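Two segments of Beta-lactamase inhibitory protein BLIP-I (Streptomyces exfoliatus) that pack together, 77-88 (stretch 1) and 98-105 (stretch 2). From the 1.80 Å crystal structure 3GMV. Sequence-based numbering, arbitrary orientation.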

# COMPACT_ATOMS: atom_id res chain seq x y z
N PRO A 77 10.34 -13.48 1.92
CA PRO A 77 9.01 -14.05 2.15
C PRO A 77 9.12 -15.27 3.07
O PRO A 77 9.74 -16.27 2.71
N SER A 78 8.50 -15.21 4.23
CA SER A 78 8.75 -16.22 5.23
C SER A 78 7.73 -16.25 6.34
O SER A 78 7.87 -17.00 7.32
N VAL A 79 6.68 -15.43 6.22
CA VAL A 79 5.71 -15.40 7.32
C VAL A 79 4.97 -16.74 7.45
O VAL A 79 4.67 -17.40 6.43
N LYS A 80 4.74 -17.15 8.70
CA LYS A 80 4.11 -18.42 9.04
C LYS A 80 2.83 -18.17 9.82
O LYS A 80 2.66 -17.12 10.44
N LEU A 81 1.92 -19.16 9.81
CA LEU A 81 0.73 -19.07 10.64
C LEU A 81 1.10 -18.90 12.10
O LEU A 81 0.43 -18.20 12.84
N SER A 82 2.20 -19.52 12.53
CA SER A 82 2.65 -19.35 13.92
C SER A 82 2.85 -17.85 14.26
O SER A 82 2.44 -17.37 15.33
N HIS A 83 3.50 -17.12 13.37
CA HIS A 83 3.72 -15.70 13.59
C HIS A 83 2.37 -14.99 13.67
O HIS A 83 2.13 -14.14 14.56
N TYR A 84 1.52 -15.26 12.69
CA TYR A 84 0.23 -14.61 12.60
C TYR A 84 -0.59 -14.81 13.88
O TYR A 84 -1.25 -13.88 14.38
N ASN A 85 -0.54 -16.03 14.43
CA ASN A 85 -1.27 -16.38 15.65
C ASN A 85 -0.79 -15.66 16.90
O ASN A 85 -1.46 -15.70 17.94
N ARG A 86 0.34 -14.95 16.78
CA ARG A 86 0.82 -14.14 17.88
C ARG A 86 0.65 -12.65 17.61
O ARG A 86 1.33 -11.80 18.23
N THR A 87 -0.29 -12.32 16.73
CA THR A 87 -0.70 -10.95 16.55
C THR A 87 -2.14 -10.83 17.04
O THR A 87 -2.89 -11.84 17.12
N ALA A 88 -2.52 -9.60 17.37
CA ALA A 88 -3.88 -9.33 17.86
C ALA A 88 -4.15 -7.84 17.67
O ALA A 88 -3.24 -7.03 17.84
N ALA A 98 7.96 -7.53 16.38
CA ALA A 98 8.61 -8.52 17.23
C ALA A 98 7.99 -9.89 17.00
O ALA A 98 8.65 -10.91 17.22
N ALA A 99 6.72 -9.92 16.56
CA ALA A 99 6.02 -11.21 16.26
C ALA A 99 6.20 -11.68 14.82
O ALA A 99 6.27 -12.89 14.57
N VAL A 100 6.28 -10.75 13.88
CA VAL A 100 6.27 -11.07 12.46
C VAL A 100 7.55 -10.53 11.86
O VAL A 100 7.93 -9.39 12.16
N PRO A 101 8.20 -11.29 10.98
CA PRO A 101 9.45 -10.71 10.40
C PRO A 101 9.14 -9.63 9.33
O PRO A 101 8.57 -9.94 8.25
N LYS A 102 9.49 -8.38 9.63
CA LYS A 102 9.16 -7.29 8.73
C LYS A 102 9.77 -7.47 7.34
O LYS A 102 9.22 -6.97 6.34
N ASP A 103 10.88 -8.19 7.24
CA ASP A 103 11.46 -8.43 5.91
C ASP A 103 10.55 -9.33 5.07
O ASP A 103 10.79 -9.52 3.87
N SER A 104 9.51 -9.92 5.69
CA SER A 104 8.56 -10.72 4.90
C SER A 104 7.43 -9.88 4.34
O SER A 104 6.49 -10.45 3.82
N CYS A 105 7.52 -8.55 4.49
CA CYS A 105 6.39 -7.66 4.23
C CYS A 105 6.77 -6.42 3.41
O CYS A 105 7.93 -5.99 3.42

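The two stretches bury 433 Å² between them, and the largest shares on each side belong to Ala99 and Ser104 in the second stretch and His83 in the first. These three residues, all with CA-to-CB bonds directed toward the opposing stretch, organize the contact.

At one end, where the backbones of Pro77 and Ser104 come within 4.3 Å CA to CA, Ser104 adopts the t rotamer (chi1 -171°) and places its hydroxyl beside two successive backbone amides. Ser78 N donates to Ser104 OG at 2.9 Å with a nearly straight geometry, whereas the hydrogen bond from Val79 N to Ser104 OG, at 3.0 Å, is bent and weak. A single oxygen in a buried residue thus accepts from two successive amides, Ser78 N and Val79 N. The same hydroxyl lies against the backbone of Pro77, whose CA-to-CB bond points away from the second stretch. The CA-to-CB bond of Ser78 points sideways, and in the p rotamer its OG approaches Pro101 CG at 3.7 Å.

His83 occupies the middle of the contact in the m rotamer (chi1 -63°, chi2 120°). Its ring is held from within its own stretch by a hydrogen bond from Lys80 N, the N-cap residue, to His83 ND1 at 2.9 Å; this bond requires ND1 to be unprotonated. Pro101 covers one face of the imidazole: Pro101 CD sits 3.6 Å from the centroid of the His83 ring and only 8° off its normal, a CH-pi contact. On the carbon side of the ring, His83 CD2 comes within 3.1 Å of Ala99 O, an oblique approach.

Next to His83 CB, small apolar groups pack together. Val100, in the t rotamer, directs its two methyls to different neighbours: CG1 lies 4.2 Å from Val79 CG2, while CG2 lies 3.7 Å from Thr87 CG2 and also touches His83 CB. Thr87 is in the p rotamer, which leaves its methyl to this apolar cluster while its OG1 donates to Tyr84 O at 2.6 Å within the turn from Tyr84 to Thr87.

Ala99 closes the other end. Its methyl packs against the turn, with Ala99 CB 3.7 Å from Arg86 O and 4.2 Å from Thr87 CG2. Arg86 (chi1 m, chi2 t, chi3 m) points its CB toward Ala99, but its guanidinium turns back to Ser82, NH1 and NH2 donating to Ser82 OG at 2.8 and 2.9 Å. Water 1 joins the stretches here, accepting from Arg86 NH2 at 3.0 Å and donating to Ala99 O at 2.8 Å.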

# COMPACT_ATOMS: atom_id res chain seq x y z
CB PRO A 77 8.55 -14.51 0.76
CG PRO A 77 9.53 -13.90 -0.23
CD PRO A 77 10.76 -13.55 0.51
CB SER A 78 10.12 -15.97 5.85
OG SER A 78 10.18 -14.71 6.46
CB VAL A 79 4.73 -14.20 7.17
CG1 VAL A 79 3.87 -14.35 5.86
CG2 VAL A 79 3.83 -14.06 8.41
CB LYS A 80 5.05 -19.23 9.97
CG LYS A 80 6.38 -19.61 9.35
CD LYS A 80 6.24 -20.44 8.05
CE LYS A 80 7.62 -20.62 7.38
NZ LYS A 80 7.40 -21.19 6.01
CB LEU A 81 -0.18 -20.30 10.42
CG LEU A 81 -1.54 -20.24 11.10
CD1 LEU A 81 -2.31 -18.96 10.70
CD2 LEU A 81 -2.28 -21.51 10.70
CB SER A 82 3.98 -20.10 14.09
OG SER A 82 4.44 -20.06 15.44
CB HIS A 83 4.44 -15.01 12.43
CG HIS A 83 5.82 -15.50 12.16
ND1 HIS A 83 6.18 -16.04 10.95
CD2 HIS A 83 6.96 -15.42 12.89
CE1 HIS A 83 7.47 -16.31 10.95
NE2 HIS A 83 7.97 -15.94 12.12
CB TYR A 84 -0.55 -15.16 11.36
CG TYR A 84 -1.91 -14.48 11.24
CD1 TYR A 84 -2.02 -13.23 10.63
CD2 TYR A 84 -3.05 -15.09 11.73
CE1 TYR A 84 -3.24 -12.60 10.51
CE2 TYR A 84 -4.27 -14.46 11.63
CZ TYR A 84 -4.36 -13.23 11.03
OH TYR A 84 -5.58 -12.62 10.95
CB ASN A 85 -1.23 -17.88 15.89
CG ASN A 85 -2.14 -18.63 14.97
OD1 ASN A 85 -3.06 -18.04 14.39
ND2 ASN A 85 -1.92 -19.95 14.83
CB ARG A 86 2.26 -14.52 18.27
CG ARG A 86 2.33 -15.93 18.88
CD ARG A 86 3.80 -16.27 19.35
NE ARG A 86 4.68 -16.42 18.19
CZ ARG A 86 4.83 -17.53 17.47
NH1 ARG A 86 4.14 -18.63 17.79
NH2 ARG A 86 5.66 -17.56 16.42
CB THR A 87 -0.61 -10.47 15.08
OG1 THR A 87 -1.47 -11.28 14.25
CG2 THR A 87 0.83 -10.63 14.56
CB ALA A 88 -3.99 -9.69 19.37
CB ALA A 98 8.50 -8.13 18.74
CB ALA A 99 4.53 -11.08 16.56
CB VAL A 100 5.06 -10.35 11.75
CG1 VAL A 100 5.12 -10.54 10.23
CG2 VAL A 100 3.72 -10.88 12.27
CB PRO A 101 10.18 -11.92 9.80
CG PRO A 101 9.09 -12.95 9.55
CD PRO A 101 7.99 -12.69 10.59
CB LYS A 102 9.56 -5.93 9.33
CG LYS A 102 8.84 -4.78 8.65
CD LYS A 102 9.10 -3.45 9.36
CE LYS A 102 9.12 -2.29 8.38
NZ LYS A 102 7.77 -1.85 8.06
CB ASP A 103 12.86 -9.09 5.99
CG ASP A 103 13.96 -8.10 6.37
OD1 ASP A 103 13.74 -6.88 6.32
OD2 ASP A 103 15.06 -8.59 6.71
CB SER A 104 7.95 -11.86 5.74
OG SER A 104 7.19 -12.75 4.94
CB CYS A 105 5.80 -7.15 5.53
SG CYS A 105 5.49 -8.49 6.77
O HOH W 1 6.84 -14.84 16.45